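Local structure of peptidase S15/CocE/NonD (Thaumarchaeota archaeon SCGC AB-539-E09, 4PF1) at the interface of chains A and B and the interface of chains A and C. The protein is an aminopeptidase, a serine peptidase of the S15 family with the alpha/beta hydrolase fold, that removes residues from peptide N termini. Residues are numbered along the deposited sequence; one frame, centred on the assembly and turned at random. Chains: chain A/B/C, Peptidase S15/CocE/NonD.

Contact 1: the interface of chains A and B. Residues chain A 108, 115-118, 214-215, 252-255, 258; chain B 11, 15-19.
An N-terminal arm of chain B, without regular secondary structure, lies in a groove of chain A, and its B:Asp18 is plugged in from both backbone and side chain. Two main-chain bonds grip B:Asp18 from its N and its O: B:Asp18 N gives a bond of 2.8 Å to A:Tyr116 O, in the carbonyl plane, and B:Asp18 O takes A:Gly254 N at 3.0 Å on a lone pair. One residue earlier, B:Ser17 turns its OG anti to the backbone N (chi1 175°) and accepts from A:Tyr116 N at 3.0 Å.

The tight part surrounds the carboxylate of B:Asp18, whose CG lies beside its own backbone N. A:Met118 N points almost straight at OD2 of B:Asp18, 2.8 Å away with 176° at the hydrogen, coming from above the carboxylate plane. A:Lys258, an extended chain crossing the aspartate at about a right angle, brings NZ 3.0 Å from OD1 of B:Asp18 on the syn lone pair as a salt bridge. The carboxylate of A:Glu215 crosses obliquely, planes 45° apart, with its OE2 2.8 Å from B:Asp18 OD2; the two acids may share a proton. A:Glu215 is itself positioned by A:Phe255 N, which bonds OE1 of A:Glu215 at 2.9 Å through the syn lone pair. Beyond, CD1 of B:Ile19 rests on CB of A:Tyr116 (3.6 Å).

Towards the arm's start the hold slackens. B:Asp16 O lies beside CG of A:Met117, and B:Phe11, poorly ordered, brings CZ loosely up to the CA of A:Gly254 and the CE of A:Lys258.

This is one half of a two-fold exchange of arms between copies, which may serve assembly. In the alpha/beta hydrolase fold of chain A, the groove is built from the loop after strand 100-105, the C-terminal end of helix 204-215 and the N-terminal half of helix 254-261.

Contact 2: the interface of chains A and C. Residues chain A 232, 431, 434-435, 437, 441, 467-469; chain C 465-468.
In this S15-family peptidase, the stretch after helix 462-465 pairs with its own copy across a two-fold axis, within the C-terminal non-catalytic domain. A:Arg467 carries much of the contact. From CB the chain sets out with CG anti to the carbonyl carbon (chi1 -75°), and CG of A:Arg467 passes 3.7 Å from NH1 of C:Arg467. A bend at chi3 swings the guanidinium round. NE of A:Arg467 bonds OD1 of A:Asp469 at 2.8 Å, and NH2 meets OD2 of the same carboxylate on the syn lone pair, so the group is clamped side-on and its rotation is fixed. CZ of A:Arg467 lies 3.5 Å from O of C:Ser466. The end-on pair of nitrogens faces C:Ser466: NH1 of A:Arg467 reaches OG at 2.9 Å, in the guanidinium plane, while NH2 gives a bond of 2.8 Å to the main-chain O, from well above that carbonyl's plane. The OG of C:Ser466 takes the crowded position between N and carbonyl carbon (chi1 59°), which turns it to NH1.

A:Asp469 is the second shell holding the arginine, and it may offset the like charge of C:Arg467, whose guanidinium is turned 57° from that of A:Arg467.

On the other side of C:Ser466, the extended A:Lys434 runs alongside the chain C backbone, its NZ making a weak bond to C:Arg467 O. A:Tyr232 OH touches CB of C:Ser466; that hydroxyl is pinned by A:Pro435 O at 2.6 Å, CD of A:Arg441 lies over the ring toward its rim, and CD1 of the tyrosine sits over the centre of the guanidinium. At the axis A:Thr468 and C:Thr468 run antiparallel past one another and bond OG1 to OG1 at 2.7 Å.

Contact 1: the interface of chains A and B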
loop_
_atom_site.group_PDB
_atom_site.type_symbol
_atom_site.label_atom_id
_atom_site.label_comp_id
_atom_site.label_asym_id
_atom_site.label_seq_id
_atom_site.Cartn_x
_atom_site.Cartn_y
_atom_site.Cartn_z
ATOM N N GLY A 108 -32.945 -26.171 7.571
ATOM C CA GLY A 108 -33.479 -25.160 6.667
ATOM C C GLY A 108 -32.481 -24.323 5.890
ATOM O O GLY A 108 -32.894 -23.431 5.143
ATOM N N GLY A 115 -37.542 -26.447 7.478
ATOM C CA GLY A 115 -37.801 -25.017 7.545
ATOM C C GLY A 115 -36.739 -24.287 8.334
ATOM O O GLY A 115 -36.089 -24.876 9.207
ATOM N N TYR A 116 -36.534 -23.001 8.026
ATOM C CA TYR A 116 -35.520 -22.239 8.730
ATOM C C TYR A 116 -36.133 -21.159 9.608
ATOM O O TYR A 116 -36.833 -20.271 9.120
ATOM C CB TYR A 116 -34.484 -21.639 7.761
ATOM C CG TYR A 116 -33.422 -20.815 8.458
ATOM C CD1 TYR A 116 -32.513 -21.407 9.329
ATOM C CD2 TYR A 116 -33.375 -19.433 8.307
ATOM C CE1 TYR A 116 -31.563 -20.650 10.010
ATOM C CE2 TYR A 116 -32.425 -18.663 8.980
ATOM C CZ TYR A 116 -31.517 -19.278 9.826
ATOM O OH TYR A 116 -30.579 -18.534 10.493
ATOM N N MET A 117 -35.845 -21.243 10.912
ATOM C CA MET A 117 -36.252 -20.268 11.914
ATOM C C MET A 117 -34.996 -19.627 12.474
ATOM O O MET A 117 -34.150 -20.341 13.022
ATOM C CB MET A 117 -37.072 -20.942 13.032
ATOM C CG MET A 117 -38.522 -21.195 12.665
ATOM S SD MET A 117 -39.388 -22.166 13.931
ATOM C CE MET A 117 -39.675 -20.905 15.171
ATOM N N MET A 118 -34.830 -18.298 12.272
ATOM C CA MET A 118 -33.669 -17.524 12.738
ATOM C C MET A 118 -33.389 -17.831 14.210
ATOM O O MET A 118 -34.261 -17.613 15.045
ATOM C CB MET A 118 -33.917 -16.010 12.535
ATOM C CG MET A 118 -32.800 -15.110 13.080
ATOM S SD MET A 118 -31.302 -15.103 12.074
ATOM C CE MET A 118 -31.898 -14.258 10.587
ATOM N N GLN A 214 -29.831 -14.207 4.367
ATOM C CA GLN A 214 -30.021 -15.519 4.990
ATOM C C GLN A 214 -31.457 -16.065 4.861
ATOM O O GLN A 214 -31.657 -17.267 5.065
ATOM C CB GLN A 214 -29.642 -15.463 6.490
ATOM C CG GLN A 214 -28.162 -15.160 6.770
ATOM C CD GLN A 214 -27.242 -16.283 6.359
ATOM O OE1 GLN A 214 -26.437 -16.143 5.441
ATOM N NE2 GLN A 214 -27.330 -17.414 7.041
ATOM N N GLU A 215 -32.465 -15.203 4.579
ATOM C CA GLU A 215 -33.853 -15.692 4.576
ATOM C C GLU A 215 -34.654 -15.476 3.278
ATOM O O GLU A 215 -35.786 -15.967 3.204
ATOM C CB GLU A 215 -34.635 -15.111 5.750
ATOM C CG GLU A 215 -34.031 -15.466 7.094
ATOM C CD GLU A 215 -34.944 -15.244 8.275
ATOM O OE1 GLU A 215 -35.894 -14.436 8.157
ATOM O OE2 GLU A 215 -34.737 -15.915 9.309
ATOM N N SER A 252 -42.439 -10.526 3.465
ATOM C CA SER A 252 -42.582 -11.986 3.570
ATOM C C SER A 252 -41.395 -12.669 4.303
ATOM O O SER A 252 -41.465 -13.873 4.579
ATOM C CB SER A 252 -42.755 -12.601 2.183
ATOM O OG SER A 252 -41.618 -12.363 1.369
ATOM N N ILE A 253 -40.318 -11.916 4.607
ATOM C CA ILE A 253 -39.151 -12.460 5.320
ATOM C C ILE A 253 -39.492 -12.523 6.827
ATOM O O ILE A 253 -39.793 -11.498 7.440
ATOM C CB ILE A 253 -37.855 -11.656 4.998
ATOM C CG1 ILE A 253 -37.371 -11.975 3.558
ATOM C CG2 ILE A 253 -36.740 -11.937 6.025
ATOM C CD1 ILE A 253 -36.616 -10.876 2.881
ATOM N N GLY A 254 -39.499 -13.745 7.364
ATOM C CA GLY A 254 -39.897 -14.071 8.733
ATOM C C GLY A 254 -39.248 -13.309 9.870
ATOM O O GLY A 254 -39.949 -12.871 10.788
ATOM N N PHE A 255 -37.902 -13.173 9.853
ATOM C CA PHE A 255 -37.206 -12.485 10.942
ATOM C C PHE A 255 -37.508 -10.985 10.967
ATOM O O PHE A 255 -37.555 -10.415 12.057
ATOM C CB PHE A 255 -35.689 -12.737 10.926
ATOM C CG PHE A 255 -34.996 -12.304 12.199
ATOM C CD1 PHE A 255 -35.460 -12.726 13.444
ATOM C CD2 PHE A 255 -33.895 -11.455 12.158
ATOM C CE1 PHE A 255 -34.826 -12.316 14.620
ATOM C CE2 PHE A 255 -33.265 -11.045 13.336
ATOM C CZ PHE A 255 -33.735 -11.476 14.558
ATOM N N LYS A 258 -40.743 -10.568 12.755
ATOM C CA LYS A 258 -40.470 -10.708 14.191
ATOM C C LYS A 258 -39.872 -9.413 14.773
ATOM O O LYS A 258 -40.292 -8.979 15.845
ATOM C CB LYS A 258 -39.522 -11.891 14.450
ATOM C CG LYS A 258 -40.147 -13.258 14.180
ATOM C CD LYS A 258 -39.087 -14.349 14.145
ATOM C CE LYS A 258 -39.673 -15.703 13.830
ATOM N NZ LYS A 258 -38.612 -16.718 13.597
ATOM N N PHE B 11 -48.741 -15.620 9.095
ATOM C CA PHE B 11 -47.465 -16.179 9.555
ATOM C C PHE B 11 -47.486 -16.531 11.047
ATOM O O PHE B 11 -47.946 -15.736 11.869
ATOM C CB PHE B 11 -46.320 -15.187 9.256
ATOM C CG PHE B 11 -44.958 -15.569 9.791
ATOM C CD1 PHE B 11 -44.180 -16.523 9.143
ATOM C CD2 PHE B 11 -44.430 -14.939 10.911
ATOM C CE1 PHE B 11 -42.915 -16.868 9.630
ATOM C CE2 PHE B 11 -43.165 -15.283 11.398
ATOM C CZ PHE B 11 -42.415 -16.243 10.754
ATOM N N SER B 15 -43.818 -21.634 14.539
ATOM C CA SER B 15 -43.757 -22.876 13.752
ATOM C C SER B 15 -43.364 -22.685 12.287
ATOM O O SER B 15 -42.702 -23.562 11.726
ATOM C CB SER B 15 -45.094 -23.610 13.812
ATOM O OG SER B 15 -46.162 -22.776 13.393
ATOM N N ASP B 16 -43.813 -21.592 11.647
ATOM C CA ASP B 16 -43.560 -21.375 10.223
ATOM C C ASP B 16 -42.119 -21.015 9.918
ATOM O O ASP B 16 -41.462 -20.317 10.700
ATOM C CB ASP B 16 -44.491 -20.296 9.653
ATOM C CG ASP B 16 -45.924 -20.753 9.450
ATOM O OD1 ASP B 16 -46.144 -21.977 9.283
ATOM O OD2 ASP B 16 -46.821 -19.887 9.417
ATOM N N SER B 17 -41.636 -21.479 8.750
ATOM C CA SER B 17 -40.304 -21.158 8.257
ATOM C C SER B 17 -40.243 -19.687 7.891
ATOM O O SER B 17 -41.193 -19.152 7.314
ATOM C CB SER B 17 -39.956 -22.015 7.044
ATOM O OG SER B 17 -38.709 -21.629 6.486
ATOM N N ASP B 18 -39.126 -19.034 8.229
ATOM C CA ASP B 18 -38.900 -17.623 7.941
ATOM C C ASP B 18 -38.687 -17.387 6.447
ATOM O O ASP B 18 -38.909 -16.276 5.966
ATOM C CB ASP B 18 -37.680 -17.113 8.722
ATOM C CG ASP B 18 -37.882 -16.920 10.218
ATOM O OD1 ASP B 18 -39.045 -16.769 10.647
ATOM O OD2 ASP B 18 -36.868 -16.850 10.948
ATOM N N ILE B 19 -38.232 -18.429 5.718
ATOM C CA ILE B 19 -37.966 -18.338 4.287
ATOM C C ILE B 19 -39.275 -18.552 3.509
ATOM O O ILE B 19 -39.901 -19.607 3.649
ATOM C CB ILE B 19 -36.843 -19.323 3.841
ATOM C CG1 ILE B 19 -35.549 -19.110 4.675
ATOM C CG2 ILE B 19 -36.569 -19.194 2.325
ATOM C CD1 ILE B 19 -34.426 -20.144 4.453
#

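Contact 2: the interface of chains A and C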
loop_
_atom_site.group_PDB
_atom_site.type_symbol
_atom_site.label_atom_id
_atom_site.label_comp_id
_atom_site.label_asym_id
_atom_site.label_seq_id
_atom_site.Cartn_x
_atom_site.Cartn_y
_atom_site.Cartn_z
ATOM N N TYR A 232 -24.924 5.774 4.882
ATOM C CA TYR A 232 -25.425 6.911 5.668
ATOM C C TYR A 232 -26.517 7.641 4.879
ATOM O O TYR A 232 -27.616 7.844 5.391
ATOM C CB TYR A 232 -24.264 7.866 6.015
ATOM C CG TYR A 232 -24.672 9.082 6.824
ATOM C CD1 TYR A 232 -25.238 10.197 6.208
ATOM C CD2 TYR A 232 -24.444 9.141 8.196
ATOM C CE1 TYR A 232 -25.602 11.324 6.941
ATOM C CE2 TYR A 232 -24.787 10.271 8.938
ATOM C CZ TYR A 232 -25.374 11.358 8.308
ATOM O OH TYR A 232 -25.724 12.474 9.024
ATOM N N ASP A 431 -29.957 17.112 16.246
ATOM C CA ASP A 431 -30.807 17.271 15.075
ATOM C C ASP A 431 -30.922 15.942 14.304
ATOM O O ASP A 431 -29.959 15.519 13.657
ATOM C CB ASP A 431 -30.260 18.397 14.169
ATOM C CG ASP A 431 -31.109 18.730 12.950
ATOM O OD1 ASP A 431 -32.262 18.248 12.875
ATOM O OD2 ASP A 431 -30.630 19.488 12.087
ATOM N N LYS A 434 -29.658 15.765 10.789
ATOM C CA LYS A 434 -28.199 15.652 10.677
ATOM C C LYS A 434 -27.665 14.653 11.735
ATOM O O LYS A 434 -27.024 15.069 12.705
ATOM C CB LYS A 434 -27.534 17.033 10.826
ATOM C CG LYS A 434 -27.594 17.877 9.564
ATOM C CD LYS A 434 -27.031 19.259 9.810
ATOM C CE LYS A 434 -26.826 20.016 8.530
ATOM N NZ LYS A 434 -26.644 21.465 8.777
ATOM N N PRO A 435 -27.960 13.329 11.612
ATOM C CA PRO A 435 -27.471 12.390 12.636
ATOM C C PRO A 435 -25.952 12.268 12.628
ATOM O O PRO A 435 -25.318 12.406 11.576
ATOM C CB PRO A 435 -28.144 11.068 12.262
ATOM C CG PRO A 435 -28.439 11.185 10.813
ATOM C CD PRO A 435 -28.715 12.629 10.548
ATOM N N PRO A 437 -22.542 10.593 12.316
ATOM C CA PRO A 437 -22.097 9.336 11.694
ATOM C C PRO A 437 -21.255 8.508 12.676
ATOM O O PRO A 437 -20.355 9.056 13.318
ATOM C CB PRO A 437 -21.304 9.804 10.476
ATOM C CG PRO A 437 -20.815 11.161 10.835
ATOM C CD PRO A 437 -21.808 11.761 11.778
ATOM N N ARG A 441 -17.396 9.203 7.027
ATOM C CA ARG A 441 -18.056 8.860 5.775
ATOM C C ARG A 441 -17.039 8.718 4.635
ATOM O O ARG A 441 -15.966 9.319 4.710
ATOM C CB ARG A 441 -19.153 9.874 5.445
ATOM C CG ARG A 441 -20.451 9.521 6.154
ATOM C CD ARG A 441 -21.443 10.648 6.126
ATOM N NE ARG A 441 -22.159 10.711 4.856
ATOM C CZ ARG A 441 -22.780 11.796 4.411
ATOM N NH1 ARG A 441 -23.426 11.769 3.255
ATOM N NH2 ARG A 441 -22.765 12.917 5.123
ATOM N N ARG A 467 -17.463 18.279 17.071
ATOM C CA ARG A 467 -18.873 18.504 16.712
ATOM C C ARG A 467 -19.646 19.196 17.832
ATOM O O ARG A 467 -19.481 18.851 19.004
ATOM C CB ARG A 467 -19.559 17.183 16.354
ATOM C CG ARG A 467 -19.180 16.628 14.988
ATOM C CD ARG A 467 -19.947 15.352 14.678
ATOM N NE ARG A 467 -21.379 15.604 14.482
ATOM C CZ ARG A 467 -21.987 15.602 13.299
ATOM N NH1 ARG A 467 -21.301 15.332 12.194
ATOM N NH2 ARG A 467 -23.287 15.843 13.214
ATOM N N THR A 468 -20.531 20.141 17.463
ATOM C CA THR A 468 -21.336 20.909 18.421
ATOM C C THR A 468 -22.505 20.088 18.979
ATOM O O THR A 468 -23.041 20.447 20.028
ATOM C CB THR A 468 -21.829 22.217 17.797
ATOM O OG1 THR A 468 -22.458 21.939 16.547
ATOM C CG2 THR A 468 -20.708 23.236 17.608
ATOM N N ASP A 469 -22.889 18.979 18.297
ATOM C CA ASP A 469 -23.975 18.096 18.749
ATOM C C ASP A 469 -23.408 16.887 19.551
ATOM O O ASP A 469 -24.064 15.849 19.666
ATOM C CB ASP A 469 -24.844 17.628 17.552
ATOM C CG ASP A 469 -24.102 16.897 16.439
ATOM O OD1 ASP A 469 -22.850 16.881 16.467
ATOM O OD2 ASP A 469 -24.772 16.379 15.521
ATOM N N ALA C 465 -20.650 18.234 5.975
ATOM C CA ALA C 465 -22.061 18.195 5.542
ATOM C C ALA C 465 -23.022 17.736 6.662
ATOM O O ALA C 465 -24.147 18.246 6.745
ATOM C CB ALA C 465 -22.211 17.288 4.332
ATOM N N SER C 466 -22.587 16.784 7.520
ATOM C CA SER C 466 -23.438 16.263 8.602
ATOM C C SER C 466 -23.379 17.126 9.881
ATOM O O SER C 466 -24.156 16.885 10.806
ATOM C CB SER C 466 -23.064 14.821 8.931
ATOM O OG SER C 466 -21.710 14.718 9.338
ATOM N N ARG C 467 -22.475 18.124 9.931
ATOM C CA ARG C 467 -22.300 18.996 11.098
ATOM C C ARG C 467 -23.427 20.027 11.223
ATOM O O ARG C 467 -23.899 20.554 10.209
ATOM C CB ARG C 467 -20.949 19.710 11.044
ATOM C CG ARG C 467 -19.759 18.814 11.356
ATOM C CD ARG C 467 -18.442 19.553 11.190
ATOM N NE ARG C 467 -18.217 20.533 12.253
ATOM C CZ ARG C 467 -17.467 20.308 13.331
ATOM N NH1 ARG C 467 -16.860 19.139 13.495
ATOM N NH2 ARG C 467 -17.313 21.254 14.247
ATOM N N THR C 468 -23.833 20.337 12.472
ATOM C CA THR C 468 -24.918 21.294 12.746
ATOM C C THR C 468 -24.421 22.749 12.676
ATOM O O THR C 468 -25.237 23.665 12.560
ATOM C CB THR C 468 -25.597 20.995 14.094
ATOM O OG1 THR C 468 -24.619 20.999 15.134
ATOM C CG2 THR C 468 -26.350 19.671 14.093
#

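The C-alpha centres of contact 1 and contact 2 lie about 37 Å apart, and the two have no residue in common. Both draw on the helical stretch between strand 201-202 and strand 287-292: helices 204-215 and 254-261 serve contact 1, while helix 231-238, between them in sequence, lends a residue to contact 2, which otherwise belongs to the C-terminal domain. One uses an exchanged N-terminal arm, the other a self-paired turn at a two-fold axis. Since each interface joins chain A to a different neighbour, together they could build the four-chain assembly; the structure alone does not show the form in solution.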